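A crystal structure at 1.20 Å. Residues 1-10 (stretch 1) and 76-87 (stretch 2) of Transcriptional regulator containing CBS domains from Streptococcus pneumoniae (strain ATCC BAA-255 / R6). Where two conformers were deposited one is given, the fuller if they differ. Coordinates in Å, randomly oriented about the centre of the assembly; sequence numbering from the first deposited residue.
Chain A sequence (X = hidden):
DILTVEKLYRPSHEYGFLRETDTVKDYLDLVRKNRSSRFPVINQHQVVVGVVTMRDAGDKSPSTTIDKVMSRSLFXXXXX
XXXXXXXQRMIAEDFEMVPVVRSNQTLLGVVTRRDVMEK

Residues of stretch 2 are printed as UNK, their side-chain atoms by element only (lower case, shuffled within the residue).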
# COMPACT_ATOMS: atom_id res chain seq x y z
N ASP A 1 22.90 8.83 2.81
CA ASP A 1 22.11 9.50 1.73
C ASP A 1 21.03 10.37 2.38
O ASP A 1 20.46 9.95 3.40
CB ASP A 1 21.50 8.47 0.76
CG ASP A 1 22.52 7.65 -0.01
OD1 ASP A 1 23.63 8.19 -0.28
OD2 ASP A 1 22.21 6.48 -0.34
N ILE A 2 20.76 11.53 1.79
CA ILE A 2 19.74 12.47 2.36
C ILE A 2 18.33 12.12 1.85
O ILE A 2 17.39 12.50 2.55
CB ILE A 2 20.10 13.94 2.05
CG1 ILE A 2 20.20 14.21 0.55
CG2 ILE A 2 21.36 14.35 2.79
CD1 ILE A 2 20.38 15.68 0.20
N LEU A 3 18.18 11.44 0.70
CA LEU A 3 16.80 11.27 0.16
C LEU A 3 16.08 10.14 0.91
O LEU A 3 16.50 8.97 0.79
CB LEU A 3 16.82 11.03 -1.35
CG LEU A 3 15.43 10.99 -2.00
CD1 LEU A 3 14.68 12.29 -1.78
CD2 LEU A 3 15.53 10.70 -3.48
N THR A 4 15.04 10.50 1.66
CA THR A 4 14.26 9.53 2.47
C THR A 4 12.81 9.43 1.99
O THR A 4 12.36 10.27 1.20
CB THR A 4 14.28 9.98 3.94
OG1 THR A 4 13.65 11.25 3.94
CG2 THR A 4 15.67 10.07 4.53
N VAL A 5 12.10 8.41 2.49
CA VAL A 5 10.67 8.18 2.20
C VAL A 5 9.83 9.43 2.53
O VAL A 5 8.90 9.74 1.78
CB VAL A 5 10.20 6.94 2.98
CG1 VAL A 5 8.69 6.83 3.04
CG2 VAL A 5 10.83 5.68 2.40
N GLU A 6 10.16 10.11 3.63
CA GLU A 6 9.38 11.29 4.04
C GLU A 6 9.19 12.29 2.88
O GLU A 6 8.10 12.86 2.75
CB GLU A 6 10.11 11.95 5.21
CG GLU A 6 9.32 13.03 5.91
CD GLU A 6 9.95 13.55 7.19
OE1 GLU A 6 11.18 13.36 7.38
OE2 GLU A 6 9.22 14.15 7.99
N LYS A 7 10.21 12.45 2.05
CA LYS A 7 10.19 13.48 0.98
C LYS A 7 9.31 13.07 -0.21
O LYS A 7 8.86 13.97 -0.92
CB LYS A 7 11.63 13.78 0.56
CG LYS A 7 12.53 14.27 1.70
CD LYS A 7 13.94 14.66 1.29
CE LYS A 7 14.81 15.07 2.46
NZ LYS A 7 16.18 15.42 2.03
N LEU A 8 9.06 11.77 -0.38
CA LEU A 8 8.39 11.20 -1.59
C LEU A 8 7.04 10.54 -1.32
O LEU A 8 6.30 10.32 -2.30
CB LEU A 8 9.32 10.14 -2.19
CG LEU A 8 10.43 10.65 -3.10
CD1 LEU A 8 11.39 9.53 -3.45
CD2 LEU A 8 9.83 11.24 -4.36
N TYR A 9 6.71 10.26 -0.07
CA TYR A 9 5.54 9.39 0.16
C TYR A 9 4.23 10.15 -0.06
O TYR A 9 4.20 11.40 -0.04
CB TYR A 9 5.61 8.71 1.53
CG TYR A 9 4.97 9.47 2.66
CD1 TYR A 9 5.57 10.60 3.20
CD2 TYR A 9 3.76 9.06 3.21
CE1 TYR A 9 4.98 11.29 4.24
CE2 TYR A 9 3.15 9.75 4.24
CZ TYR A 9 3.77 10.87 4.76
OH TYR A 9 3.18 11.54 5.79
N ARG A 10 3.17 9.39 -0.31
CA ARG A 10 1.80 9.90 -0.50
C ARG A 10 0.94 9.54 0.69
O ARG A 10 0.76 8.35 0.98
CB ARG A 10 1.20 9.28 -1.76
CG ARG A 10 1.98 9.63 -3.02
CD ARG A 10 1.44 8.93 -4.25
NE ARG A 10 2.17 9.32 -5.45
CZ ARG A 10 1.69 10.08 -6.43
NH1 ARG A 10 0.42 10.44 -6.43
NH2 ARG A 10 2.48 10.48 -7.40
N UNK A 76 7.70 -3.12 4.44
CA UNK A 76 7.15 -1.88 5.04
C UNK A 76 8.31 -0.92 5.24
O UNK A 76 9.43 -1.39 5.54
c UNK A 76 6.48 -2.19 6.37
c UNK A 76 5.31 -3.16 6.31
c UNK A 76 4.91 -3.64 7.71
c UNK A 76 4.13 -2.56 5.58
N UNK A 77 8.06 0.37 5.06
CA UNK A 77 9.13 1.38 5.30
C UNK A 77 8.62 2.45 6.26
O UNK A 77 7.41 2.51 6.53
c UNK A 77 10.16 0.91 3.04
c UNK A 77 9.61 1.98 3.96
c UNK A 77 8.50 2.78 3.29
N UNK A 78 9.56 3.25 6.77
CA UNK A 78 9.26 4.41 7.63
C UNK A 78 9.70 5.70 6.97
O UNK A 78 10.40 5.65 5.94
N UNK A 79 9.34 6.82 7.59
CA UNK A 79 9.70 8.16 7.05
C UNK A 79 11.22 8.30 6.88
O UNK A 79 11.64 8.97 5.91
c UNK A 79 9.13 9.24 7.98
c UNK A 79 7.16 10.37 9.05
c UNK A 79 6.98 9.57 6.70
c UNK A 79 7.61 9.31 8.06
N UNK A 80 12.02 7.75 7.80
CA UNK A 80 13.50 7.94 7.73
C UNK A 80 14.18 6.94 6.80
O UNK A 80 15.40 7.05 6.62
o UNK A 80 14.03 6.56 9.63
c UNK A 80 14.12 7.87 9.10
N UNK A 81 13.42 6.02 6.19
CA UNK A 81 14.06 4.98 5.34
C UNK A 81 14.70 5.62 4.09
O UNK A 81 14.06 6.49 3.46
c UNK A 81 13.64 2.83 4.06
c UNK A 81 13.04 3.91 4.94
o UNK A 81 12.50 3.34 6.14
N UNK A 82 15.92 5.17 3.76
CA UNK A 82 16.70 5.62 2.58
C UNK A 82 16.00 5.16 1.30
O UNK A 82 15.73 3.95 1.15
c UNK A 82 19.05 5.69 1.58
n UNK A 82 20.34 5.67 1.86
o UNK A 82 18.62 6.14 0.51
c UNK A 82 18.13 5.07 2.61
N UNK A 83 15.73 6.09 0.38
CA UNK A 83 15.06 5.76 -0.91
C UNK A 83 15.94 4.80 -1.73
O UNK A 83 15.35 3.95 -2.43
c UNK A 83 12.26 6.98 -0.97
c UNK A 83 13.54 7.78 -1.03
c UNK A 83 14.71 7.04 -1.69
c UNK A 83 14.42 6.75 -3.15
N UNK A 84 17.27 4.92 -1.66
CA UNK A 84 18.16 4.00 -2.43
C UNK A 84 17.85 2.55 -2.06
O UNK A 84 17.77 1.70 -2.95
c UNK A 84 19.61 4.33 -2.16
N UNK A 85 17.69 2.28 -0.77
CA UNK A 85 17.38 0.91 -0.29
C UNK A 85 15.99 0.48 -0.78
O UNK A 85 15.85 -0.67 -1.22
o UNK A 85 19.85 0.92 0.94
c UNK A 85 17.48 0.83 1.24
c UNK A 85 18.90 1.04 1.72
n UNK A 85 19.06 1.31 3.00
N UNK A 86 15.01 1.37 -0.71
CA UNK A 86 13.64 1.06 -1.20
C UNK A 86 13.69 0.73 -2.70
O UNK A 86 13.08 -0.27 -3.12
c UNK A 86 12.66 2.23 -0.93
c UNK A 86 12.55 2.53 0.55
c UNK A 86 11.29 1.98 -1.53
N UNK A 87 14.41 1.53 -3.49
CA UNK A 87 14.46 1.29 -4.95
C UNK A 87 15.09 -0.08 -5.25
O UNK A 87 14.56 -0.80 -6.12
o UNK A 87 16.57 2.40 -5.35
c UNK A 87 15.19 2.40 -5.66

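Position 76 carries four side-chain carbons forked at the second, the leucine pattern; L76 lies out of reach of stretch 1. At position 77 one carbon bears two others, and one of these tips approaches V5 CG2. Three carbons forked at the first make this V77, with CG2 3.8 Å from V5 CG2. Position 78 has no side-chain atoms and is G78; its O lies 3.2 Å from V5 CB.

Position 79 again has four carbons forked at the second. Its backbone O accepts a hydrogen bond from E6 N (2.9 Å), and one terminal carbon sits over a face of the Y9 ring. This is L79, whose CD2 lies 4.0 Å from the centroid of the Y9 ring in a CH-pi contact. Position 80 holds one carbon and one oxygen. It is S80; its CB points away from stretch 1, while its backbone O lies 3.7 Å from T4 CG2.

At position 81 the first carbon carries an oxygen and a carbon, which identifies T81. Its OG1 accepts from G78 N (3.0 Å), helping to hold the type I turn from G78 to T81, while T81 O receives V5 N at 2.9 Å and lies 3.2 Å from T4 CA.

Position 82 has two carbons, the second bearing an oxygen and a nitrogen: an amide one carbon from the backbone, hence N82. The amide works in two directions. ND2 donates to D1 OD2 (3.0 Å, nearly linear), whereas OD1 accepts from the backbone N of position 84 (2.8 Å), capping the helix that follows.

Four carbons forked at the first, one arm two carbons long, occupy position 83, where the CA-to-CB bond points toward stretch 1. They define I83: CG1 lies 3.8 Å from L3 CG, and CD1 is 3.7 Å from L8 CD1. A single carbon at position 84 makes A84, with CB 3.8 Å from D1 OD2. Position 85 repeats the short amide pattern without touching stretch 1, consistent with N85. At position 86 three carbons forked at the first give V86, whose CG2 is 4.0 Å from V5 CG2. One carbon and one oxygen at position 87 fit S87, out of reach.

The contact is built on backbone pairing. I83 N donates to L3 O (3.0 Å) and V5 N to T81 O, forming a single bridge between T4 and N82; the E6–L79 bond extends the pairing into the turn. Beside these backbone bonds, V5 packs among V77, I83 and V86, and the D1–N82 bond ties the N-terminal residue to the helix cap.

Stretch 2 76-87: LVGLSTNIANVS
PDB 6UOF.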